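Local coordinates for protein lombricine kinase (Urechis caupo, PDB 3JPZ) that catalyses the reversible transfer of a phosphoryl group between ATP and the guanidino compound lombricine, as a member of the ATP:guanido phosphotransferase (phosphagen kinase) family, at residues Q93-D99 against R328-R334; L103-F108 against V337-I341; C133-R139 against R196-R202. All coordinates share one frame. Residues are numbered along the deposited sequence.

Contact 1 (Q93-D99 against R328-R334); sequences QPAPDLD and RLKKSER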
loop_
_atom_site.group_PDB
_atom_site.type_symbol
_atom_site.label_atom_id
_atom_site.label_comp_id
_atom_site.label_asym_id
_atom_site.label_seq_id
_atom_site.Cartn_x
_atom_site.Cartn_y
_atom_site.Cartn_z
ATOM N N GLN A 93 -29.378 12.561 9.695
ATOM C CA GLN A 93 -29.748 11.157 9.754
ATOM C C GLN A 93 -30.745 10.926 10.883
ATOM O O GLN A 93 -30.570 11.441 11.988
ATOM C CB GLN A 93 -28.501 10.313 10.000
ATOM C CG GLN A 93 -28.782 8.860 10.204
ATOM C CD GLN A 93 -29.265 8.201 8.934
ATOM O OE1 GLN A 93 -29.246 8.808 7.866
ATOM N NE2 GLN A 93 -29.696 6.957 9.041
ATOM N N PRO A 94 -31.807 10.161 10.609
ATOM C CA PRO A 94 -32.771 9.854 11.672
ATOM C C PRO A 94 -32.097 9.148 12.839
ATOM O O PRO A 94 -31.096 8.468 12.628
ATOM C CB PRO A 94 -33.765 8.919 10.985
ATOM C CG PRO A 94 -33.652 9.237 9.531
ATOM C CD PRO A 94 -32.239 9.658 9.296
ATOM N N ALA A 95 -32.626 9.318 14.045
ATOM C CA ALA A 95 -32.091 8.619 15.199
ATOM C C ALA A 95 -32.028 7.143 14.859
ATOM O O ALA A 95 -32.783 6.673 14.014
ATOM C CB ALA A 95 -32.969 8.833 16.403
ATOM N N PRO A 96 -31.125 6.402 15.515
ATOM C CA PRO A 96 -31.047 4.963 15.248
ATOM C C PRO A 96 -32.322 4.249 15.669
ATOM O O PRO A 96 -32.879 4.555 16.719
ATOM C CB PRO A 96 -29.876 4.501 16.121
ATOM C CG PRO A 96 -29.119 5.738 16.464
ATOM C CD PRO A 96 -30.115 6.840 16.490
ATOM N N ASP A 97 -32.779 3.315 14.843
ATOM C CA ASP A 97 -33.937 2.497 15.169
ATOM C C ASP A 97 -33.614 1.015 14.975
ATOM O O ASP A 97 -33.664 0.493 13.863
ATOM C CB ASP A 97 -35.123 2.889 14.295
ATOM C CG ASP A 97 -36.415 2.232 14.740
ATOM O OD1 ASP A 97 -36.384 1.452 15.711
ATOM O OD2 ASP A 97 -37.466 2.496 14.124
ATOM N N LEU A 98 -33.270 0.348 16.068
ATOM C CA LEU A 98 -32.976 -1.076 16.051
ATOM C C LEU A 98 -34.142 -1.880 16.617
ATOM O O LEU A 98 -33.940 -2.929 17.229
ATOM C CB LEU A 98 -31.722 -1.359 16.887
ATOM C CG LEU A 98 -30.490 -0.557 16.496
ATOM C CD1 LEU A 98 -29.302 -0.820 17.449
ATOM C CD2 LEU A 98 -30.118 -0.875 15.050
ATOM N N ASP A 99 -35.361 -1.386 16.422
ATOM C CA ASP A 99 -36.524 -2.000 17.048
ATOM C C ASP A 99 -37.209 -2.966 16.088
ATOM O O ASP A 99 -38.094 -2.584 15.314
ATOM C CB ASP A 99 -37.504 -0.937 17.542
ATOM C CG ASP A 99 -38.600 -1.520 18.406
ATOM O OD1 ASP A 99 -38.685 -2.763 18.495
ATOM O OD2 ASP A 99 -39.376 -0.737 18.993
ATOM N N ARG A 328 -27.888 4.115 2.606
ATOM C CA ARG A 328 -27.322 3.932 3.941
ATOM C C ARG A 328 -27.666 5.085 4.856
ATOM O O ARG A 328 -27.642 4.937 6.079
ATOM C CB ARG A 328 -25.804 3.819 3.856
ATOM C CG ARG A 328 -25.324 2.628 3.075
ATOM C CD ARG A 328 -25.510 1.343 3.843
ATOM N NE ARG A 328 -24.863 0.239 3.156
ATOM C CZ ARG A 328 -25.423 -0.471 2.186
ATOM N NH1 ARG A 328 -26.663 -0.211 1.791
ATOM N NH2 ARG A 328 -24.742 -1.451 1.617
ATOM N N LEU A 329 -27.948 6.235 4.245
ATOM C CA LEU A 329 -28.395 7.436 4.931
ATOM C C LEU A 329 -29.873 7.654 4.660
ATOM O O LEU A 329 -30.417 7.098 3.709
ATOM C CB LEU A 329 -27.658 8.660 4.386
ATOM C CG LEU A 329 -26.350 9.153 5.001
ATOM C CD1 LEU A 329 -25.991 10.478 4.333
ATOM C CD2 LEU A 329 -26.455 9.328 6.506
ATOM N N LYS A 330 -30.498 8.461 5.513
ATOM C CA LYS A 330 -31.810 9.082 5.271
ATOM C C LYS A 330 -32.974 8.243 5.795
ATOM O O LYS A 330 -34.059 8.760 6.062
ATOM C CB LYS A 330 -31.978 9.441 3.794
ATOM C CG LYS A 330 -31.139 10.644 3.385
ATOM C CD LYS A 330 -31.542 11.184 2.023
ATOM C CE LYS A 330 -30.604 10.715 0.930
ATOM N NZ LYS A 330 -31.082 11.120 -0.425
ATOM N N LYS A 331 -32.737 6.947 5.937
ATOM C CA LYS A 331 -33.676 6.049 6.595
ATOM C C LYS A 331 -32.983 5.431 7.797
ATOM O O LYS A 331 -31.764 5.286 7.805
ATOM C CB LYS A 331 -34.133 4.952 5.626
ATOM C CG LYS A 331 -34.821 5.499 4.388
ATOM C CD LYS A 331 -35.300 4.394 3.476
ATOM C CE LYS A 331 -35.896 4.972 2.191
ATOM N NZ LYS A 331 -37.231 5.583 2.412
ATOM N N SER A 332 -33.752 5.065 8.811
ATOM C CA SER A 332 -33.178 4.407 9.975
ATOM C C SER A 332 -32.884 2.940 9.662
ATOM O O SER A 332 -33.229 2.442 8.591
ATOM C CB SER A 332 -34.119 4.499 11.171
ATOM O OG SER A 332 -35.253 3.673 10.978
ATOM N N GLU A 333 -32.238 2.260 10.602
ATOM C CA GLU A 333 -31.871 0.855 10.445
ATOM C C GLU A 333 -33.121 0.005 10.283
ATOM O O GLU A 333 -33.196 -0.860 9.413
ATOM C CB GLU A 333 -31.087 0.370 11.662
ATOM C CG GLU A 333 -29.729 1.017 11.830
ATOM C CD GLU A 333 -29.778 2.296 12.632
ATOM O OE1 GLU A 333 -30.889 2.738 12.980
ATOM O OE2 GLU A 333 -28.699 2.860 12.916
ATOM N N ARG A 334 -34.107 0.274 11.132
ATOM C CA ARG A 334 -35.374 -0.431 11.085
ATOM C C ARG A 334 -36.053 -0.173 9.745
ATOM O O ARG A 334 -36.579 -1.087 9.133
ATOM C CB ARG A 334 -36.264 -0.005 12.250
ATOM C CG ARG A 334 -37.573 -0.767 12.360
ATOM C CD ARG A 334 -38.663 -0.150 11.510
ATOM N NE ARG A 334 -38.890 1.241 11.880
ATOM C CZ ARG A 334 -39.815 2.030 11.344
ATOM N NH1 ARG A 334 -40.630 1.578 10.401
ATOM N NH2 ARG A 334 -39.922 3.283 11.760
HETATM O O HOH W 1 -37.380 4.562 12.653
#
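Gln93 and Asp97, each with 82 Å² covered by the other segment, and Glu333, with 68 Å², carry this contact. The carboxamide of Gln93 reads two backbone positions in 328-334: its OE1 accepts from Lys330 N at 2.7 Å with a nearly linear N-H...O angle of 174°, and its NE2 donates to Lys331 O at 2.9 Å. One side chain thus bridges the N-H of Lys330 and the carbonyl of Lys331, tying down the non-helical lead-in to helix 333-355. Beside these bonds, Pro94 CG packs 3.5 Å from Lys330 O. Four residues on from Gln93, Asp97 faces the start of the helix. Asp97 N donates to Glu333 OE1 at 2.7 Å, while Asp97 OD2 forms a salt bridge with Arg334 NE at 2.9 Å and takes a second cation from Lys102. A water lying 2.5 Å from Asp97 OD2 also bonds Ser332 OG and Arg334 NH2. Leu98 touches Phe240 and Asn245, joining the loop between helix 73-83 and strand 113-122 to helix 233-252 as well. Locally, Asp97 OD1 accepts from Asp99 N at 3.1 Å, making an Asx turn laid beside a helix N-terminus whose N-cap residue is Ser332.

Contact 2 (L103-F108 against V337-I341); sequences LVGGQF and VQLLI
An irregular segment, 103-108, passes along one flank of helical residues 337-341, with the closest CA pairs at Leu103-Gln338 (6.3 Å) and Gly106-Ile341 (6.0 Å). Leu103 (phi/psi -80/150), Val104 (-120/119) and Phe108 (-84/158) are extended; Gly105 (72/30) and Gly106 (-76/26) bend the chain. Gln338, chi1 t and chi2 p, turns its carboxamide onto Val104: Val104 N donates to Gln338 OE1 at 2.9 Å and Gln338 NE2 to Val104 O at 3.1 Å. Gln338 NE2 also bonds Asp342. The principal bump, Ile341 (m, t; 87 Å² covered), fits the concavity of the bent 104-106 backbone: its CG2 sits 3.4 Å from Val104 O and 3.5 Å from Gly105 O, its CD1 3.6 Å from Gly106 CA, where an ideal CB would fall a tight 3.5 Å from CD1. The arrangement lays the loop between helix 73-83 and strand 113-122, probably the interdomain link as in other phosphagen kinases, on helix 333-355 of the catalytic domain. Leu103 (m, t) bounds the hollow at one end, its CD1 3.7 Å from Val337 CG1 and its CD2 4.0 Å from Ile341 CD1. At the other, Phe108 (chi1 m, chi2 119°) directs its ring edge at the helix, CZ lying 3.6 Å from Ile341 CA.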
loop_
_atom_site.group_PDB
_atom_site.type_symbol
_atom_site.label_atom_id
_atom_site.label_comp_id
_atom_site.label_asym_id
_atom_site.label_seq_id
_atom_site.Cartn_x
_atom_site.Cartn_y
_atom_site.Cartn_z
ATOM N N LEU A 103 -41.215 -4.035 12.923
ATOM C CA LEU A 103 -41.181 -4.536 11.557
ATOM C C LEU A 103 -42.498 -5.162 11.139
ATOM O O LEU A 103 -43.226 -5.722 11.954
ATOM C CB LEU A 103 -40.066 -5.569 11.396
ATOM C CG LEU A 103 -38.643 -5.027 11.385
ATOM C CD1 LEU A 103 -37.652 -6.168 11.246
ATOM C CD2 LEU A 103 -38.465 -4.026 10.259
ATOM N N VAL A 104 -42.780 -5.078 9.847
ATOM C CA VAL A 104 -43.998 -5.637 9.285
ATOM C C VAL A 104 -43.633 -6.684 8.248
ATOM O O VAL A 104 -42.964 -6.370 7.264
ATOM C CB VAL A 104 -44.852 -4.540 8.619
ATOM C CG1 VAL A 104 -46.104 -5.141 7.973
ATOM C CG2 VAL A 104 -45.225 -3.476 9.642
ATOM N N GLY A 105 -44.052 -7.928 8.481
ATOM C CA GLY A 105 -43.875 -8.999 7.510
ATOM C C GLY A 105 -42.447 -9.492 7.335
ATOM O O GLY A 105 -42.073 -9.972 6.263
ATOM N N GLY A 106 -41.652 -9.407 8.395
ATOM C CA GLY A 106 -40.243 -9.759 8.308
ATOM C C GLY A 106 -39.923 -11.244 8.260
ATOM O O GLY A 106 -38.845 -11.651 8.684
ATOM N N GLN A 107 -40.853 -12.061 7.774
ATOM C CA GLN A 107 -40.595 -13.485 7.580
ATOM C C GLN A 107 -40.956 -13.871 6.160
ATOM O O GLN A 107 -42.132 -13.923 5.805
ATOM C CB GLN A 107 -41.402 -14.342 8.552
ATOM C CG GLN A 107 -41.416 -15.829 8.183
ATOM C CD GLN A 107 -40.042 -16.494 8.287
ATOM O OE1 GLN A 107 -39.507 -16.670 9.382
ATOM N NE2 GLN A 107 -39.484 -16.892 7.148
ATOM N N PHE A 108 -39.939 -14.141 5.353
ATOM C CA PHE A 108 -40.166 -14.462 3.961
ATOM C C PHE A 108 -40.488 -15.926 3.793
ATOM O O PHE A 108 -40.154 -16.757 4.633
ATOM C CB PHE A 108 -38.940 -14.141 3.123
ATOM C CG PHE A 108 -38.527 -12.717 3.176
ATOM C CD1 PHE A 108 -37.281 -12.370 3.669
ATOM C CD2 PHE A 108 -39.370 -11.718 2.726
ATOM C CE1 PHE A 108 -36.891 -11.058 3.702
ATOM C CE2 PHE A 108 -38.979 -10.403 2.765
ATOM C CZ PHE A 108 -37.744 -10.072 3.252
ATOM N N VAL A 337 -34.414 -2.170 6.811
ATOM C CA VAL A 337 -34.875 -3.545 6.892
ATOM C C VAL A 337 -36.295 -3.653 6.344
ATOM O O VAL A 337 -36.628 -4.637 5.689
ATOM C CB VAL A 337 -34.868 -4.078 8.348
ATOM C CG1 VAL A 337 -35.332 -5.523 8.382
ATOM C CG2 VAL A 337 -33.487 -3.949 8.960
ATOM N N GLN A 338 -37.127 -2.646 6.613
ATOM C CA GLN A 338 -38.502 -2.650 6.124
ATOM C C GLN A 338 -38.535 -2.465 4.615
ATOM O O GLN A 338 -39.357 -3.075 3.920
ATOM C CB GLN A 338 -39.336 -1.561 6.790
ATOM C CG GLN A 338 -40.798 -1.672 6.434
ATOM C CD GLN A 338 -41.372 -2.984 6.877
ATOM O OE1 GLN A 338 -41.322 -3.310 8.056
ATOM N NE2 GLN A 338 -41.912 -3.761 5.930
ATOM N N LEU A 339 -37.629 -1.627 4.118
ATOM C CA LEU A 339 -37.502 -1.384 2.686
ATOM C C LEU A 339 -37.076 -2.663 1.972
ATOM O O LEU A 339 -37.529 -2.947 0.865
ATOM C CB LEU A 339 -36.492 -0.263 2.412
ATOM C CG LEU A 339 -36.113 -0.082 0.935
ATOM C CD1 LEU A 339 -37.308 0.426 0.139
ATOM C CD2 LEU A 339 -34.933 0.857 0.785
ATOM N N LEU A 340 -36.205 -3.434 2.614
ATOM C CA LEU A 340 -35.770 -4.717 2.074
ATOM C C LEU A 340 -36.918 -5.710 2.103
ATOM O O LEU A 340 -37.188 -6.414 1.131
ATOM C CB LEU A 340 -34.606 -5.284 2.887
ATOM C CG LEU A 340 -34.133 -6.673 2.456
ATOM C CD1 LEU A 340 -33.340 -6.600 1.169
ATOM C CD2 LEU A 340 -33.293 -7.309 3.541
ATOM N N ILE A 341 -37.590 -5.771 3.239
ATOM C CA ILE A 341 -38.767 -6.612 3.375
ATOM C C ILE A 341 -39.759 -6.311 2.247
ATOM O O ILE A 341 -40.199 -7.210 1.553
ATOM C CB ILE A 341 -39.436 -6.398 4.737
ATOM C CG1 ILE A 341 -38.537 -6.931 5.847
ATOM C CG2 ILE A 341 -40.764 -7.085 4.781
ATOM C CD1 ILE A 341 -38.971 -6.549 7.228
#

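Contact 3 (C133-R139 against R196-R202); sequences CTRGERR and RDWPDAR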
loop_
_atom_site.group_PDB
_atom_site.type_symbol
_atom_site.label_atom_id
_atom_site.label_comp_id
_atom_site.label_asym_id
_atom_site.label_seq_id
_atom_site.Cartn_x
_atom_site.Cartn_y
_atom_site.Cartn_z
ATOM N N CYS A 133 -4.767 4.829 12.588
ATOM C CA CYS A 133 -4.569 4.299 13.929
ATOM C C CYS A 133 -3.188 3.678 14.090
ATOM O O CYS A 133 -2.673 3.027 13.183
ATOM C CB CYS A 133 -5.625 3.243 14.247
ATOM S SG CYS A 133 -5.478 1.757 13.218
ATOM N N THR A 134 -2.595 3.869 15.261
ATOM C CA THR A 134 -1.329 3.240 15.562
ATOM C C THR A 134 -1.607 1.783 15.891
ATOM O O THR A 134 -2.759 1.408 16.094
ATOM C CB THR A 134 -0.670 3.897 16.787
ATOM O OG1 THR A 134 -1.602 3.899 17.875
ATOM C CG2 THR A 134 -0.256 5.322 16.477
ATOM N N ARG A 135 -0.557 0.967 15.938
ATOM C CA ARG A 135 -0.657 -0.403 16.439
ATOM C C ARG A 135 -1.244 -0.449 17.852
ATOM O O ARG A 135 -1.967 -1.379 18.197
ATOM C CB ARG A 135 0.719 -1.064 16.458
ATOM C CG ARG A 135 1.117 -1.717 15.150
ATOM C CD ARG A 135 2.457 -2.396 15.304
ATOM N NE ARG A 135 3.472 -1.443 15.727
ATOM C CZ ARG A 135 4.198 -0.703 14.897
ATOM N NH1 ARG A 135 5.101 0.144 15.380
ATOM N NH2 ARG A 135 4.022 -0.815 13.587
ATOM N N GLY A 136 -0.921 0.549 18.667
ATOM C CA GLY A 136 -1.400 0.594 20.036
ATOM C C GLY A 136 -2.883 0.914 20.097
ATOM O O GLY A 136 -3.641 0.288 20.840
ATOM N N GLU A 137 -3.297 1.899 19.309
ATOM C CA GLU A 137 -4.695 2.269 19.229
ATOM C C GLU A 137 -5.509 1.064 18.790
ATOM O O GLU A 137 -6.561 0.774 19.350
ATOM C CB GLU A 137 -4.885 3.397 18.221
ATOM C CG GLU A 137 -4.629 4.785 18.762
ATOM C CD GLU A 137 -4.944 5.859 17.737
ATOM O OE1 GLU A 137 -4.240 5.924 16.709
ATOM O OE2 GLU A 137 -5.894 6.634 17.959
ATOM N N ARG A 138 -4.999 0.357 17.790
ATOM C CA ARG A 138 -5.722 -0.737 17.160
ATOM C C ARG A 138 -5.900 -1.881 18.131
ATOM O O ARG A 138 -6.938 -2.542 18.146
ATOM C CB ARG A 138 -4.955 -1.228 15.931
ATOM C CG ARG A 138 -5.787 -2.041 14.957
ATOM C CD ARG A 138 -4.920 -2.641 13.861
ATOM N NE ARG A 138 -4.468 -1.633 12.906
ATOM C CZ ARG A 138 -3.212 -1.214 12.768
ATOM N NH1 ARG A 138 -2.237 -1.714 13.513
ATOM N NH2 ARG A 138 -2.930 -0.291 11.866
ATOM N N ARG A 139 -4.867 -2.126 18.927
ATOM C CA ARG A 139 -4.925 -3.154 19.950
ATOM C C ARG A 139 -5.946 -2.772 21.005
ATOM O O ARG A 139 -6.565 -3.641 21.593
ATOM C CB ARG A 139 -3.554 -3.349 20.604
ATOM C CG ARG A 139 -2.578 -4.152 19.767
ATOM C CD ARG A 139 -1.154 -3.780 20.121
ATOM N NE ARG A 139 -0.176 -4.448 19.271
ATOM C CZ ARG A 139 1.137 -4.311 19.407
ATOM N NH1 ARG A 139 1.629 -3.526 20.364
ATOM N NH2 ARG A 139 1.953 -4.961 18.588
ATOM N N ARG A 196 -2.174 -1.685 7.529
ATOM C CA ARG A 196 -0.886 -1.719 8.221
ATOM C C ARG A 196 -0.821 -2.755 9.336
ATOM O O ARG A 196 -1.793 -2.983 10.041
ATOM C CB ARG A 196 -0.572 -0.348 8.813
ATOM C CG ARG A 196 0.102 0.608 7.855
ATOM C CD ARG A 196 0.080 2.039 8.388
ATOM N NE ARG A 196 -1.269 2.406 8.808
ATOM C CZ ARG A 196 -1.638 2.624 10.066
ATOM N NH1 ARG A 196 -0.758 2.548 11.067
ATOM N NH2 ARG A 196 -2.893 2.930 10.317
ATOM N N ASP A 197 0.354 -3.352 9.498
ATOM C CA ASP A 197 0.619 -4.307 10.566
ATOM C C ASP A 197 -0.305 -5.512 10.534
ATOM O O ASP A 197 -0.590 -6.099 11.573
ATOM C CB ASP A 197 0.490 -3.621 11.921
ATOM C CG ASP A 197 1.104 -2.251 11.931
ATOM O OD1 ASP A 197 2.335 -2.158 11.794
ATOM O OD2 ASP A 197 0.351 -1.265 12.066
ATOM N N TRP A 198 -0.767 -5.884 9.346
ATOM C CA TRP A 198 -1.635 -7.038 9.194
ATOM C C TRP A 198 -0.946 -8.301 9.681
ATOM O O TRP A 198 0.190 -8.553 9.295
ATOM C CB TRP A 198 -2.014 -7.228 7.733
ATOM C CG TRP A 198 -3.182 -8.112 7.614
ATOM C CD1 TRP A 198 -3.177 -9.460 7.505
ATOM C CD2 TRP A 198 -4.553 -7.713 7.645
ATOM N NE1 TRP A 198 -4.462 -9.931 7.444
ATOM C CE2 TRP A 198 -5.326 -8.877 7.528
ATOM C CE3 TRP A 198 -5.200 -6.480 7.744
ATOM C CZ2 TRP A 198 -6.712 -8.852 7.516
ATOM C CZ3 TRP A 198 -6.578 -6.454 7.733
ATOM C CH2 TRP A 198 -7.319 -7.630 7.616
ATOM N N PRO A 199 -1.631 -9.117 10.512
ATOM C CA PRO A 199 -2.989 -9.018 11.049
ATOM C C PRO A 199 -3.023 -8.744 12.552
ATOM O O PRO A 199 -3.888 -9.260 13.262
ATOM C CB PRO A 199 -3.534 -10.423 10.826
ATOM C CG PRO A 199 -2.280 -11.332 10.755
ATOM C CD PRO A 199 -1.068 -10.435 10.827
ATOM N N ASP A 200 -2.074 -7.963 13.037
ATOM C CA ASP A 200 -2.042 -7.585 14.441
ATOM C C ASP A 200 -3.343 -6.901 14.864
ATOM O O ASP A 200 -3.768 -5.917 14.253
ATOM C CB ASP A 200 -0.868 -6.649 14.689
ATOM C CG ASP A 200 -0.646 -6.389 16.154
ATOM O OD1 ASP A 200 -1.619 -6.035 16.852
ATOM O OD2 ASP A 200 0.504 -6.548 16.596
ATOM N N ALA A 201 -3.974 -7.442 15.903
ATOM C CA ALA A 201 -5.216 -6.894 16.443
ATOM C C ALA A 201 -6.391 -7.032 15.469
ATOM O O ALA A 201 -7.359 -6.282 15.548
ATOM C CB ALA A 201 -5.027 -5.440 16.846
ATOM N N ARG A 202 -6.297 -7.982 14.548
ATOM C CA ARG A 202 -7.443 -8.351 13.712
ATOM C C ARG A 202 -8.003 -9.643 14.251
ATOM O O ARG A 202 -7.252 -10.486 14.733
ATOM C CB ARG A 202 -7.032 -8.567 12.259
ATOM C CG ARG A 202 -6.997 -7.309 11.444
ATOM C CD ARG A 202 -5.978 -6.337 12.003
ATOM N NE ARG A 202 -5.884 -5.156 11.160
ATOM C CZ ARG A 202 -4.766 -4.485 10.913
ATOM N NH1 ARG A 202 -3.620 -4.872 11.450
ATOM N NH2 ARG A 202 -4.797 -3.430 10.114
HETATM O O HOH W 2 -2.255 -3.115 16.106
#
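Asp197 and Asp200 pair with three arginines on the first turn and a half of helix 135-149. Asp197 divides its carboxylate: OD1 takes Arg135 NH2 at 2.8 Å, and OD2 takes Arg138 NH1 at 3.0 Å, giving a salt-bridge network of three residues. Asp200 OD2 accepts from Arg139 NH2 at 2.9 Å and Asp200 OD1 from Arg139 NE at 3.2 Å, a side-by-side, bidentate pairing. A water links Arg135 O, Arg138 NH1 and Asp200 OD1. Further out, Arg196 forks onto one carbonyl, its NH1 and NH2 each 2.9 Å from Cys133 O; its NE bonds Ala193 O.

The helix begins with a capping box: Glu137 N donates to Thr134 OG1 and Thr134 N to Glu137 OE1, both at 3.0 Å. Across from the Arg138-Arg139 side of the helix, the 196-202 loop makes a type II beta turn from Pro199 to Arg202, closed by Arg202 N to Pro199 O at 3.0 Å, after a cis peptide before Pro199. The polar network extends into the dimer interface, where Arg135 forms a salt bridge with Asp45 of the second subunit and Arg139 bonds Phe11 O of that subunit.

Arg138 has the largest covered area, 108 Å². Arg202 NH2 stands 3.3 Å from Arg138 NE over the face of its guanidinium, a like-charge approach. Arg202 NH1 and NH2 both bond Arg196 O at 3.0 Å and Arg202 NE bonds Asn217 O, carbonyls that hold the Arg202 guanidinium in place beside Arg138. Ala201 CB lies by the helix, 3.7 Å from Arg138 O and 3.9 Å from Arg139 CA.

Overall arrangement
Contacts 1 and 2 are neighbours, with centres 14 Å apart, and touch where Leu103 CD2 packs 3.7 Å from Arg334 O. Both bring the loop between helix 73-83 and strand 113-122 against helix 333-355, and their segments alternate along the chain, so the loop follows the helix from its start through its opening turns. Contact 3 is nested inside the chain loop that each of them closes, yet lies across the chain's centre, its own centre about 30 Å from that of contact 1 and about 38 Å from that of contact 2. It joins helix 135-149 to the loop leading into strand 203-207. Two contacts therefore lay the 93-108 loop, probably the interdomain link, along helix 333-355 within one subunit, whereas the third borders the other subunit.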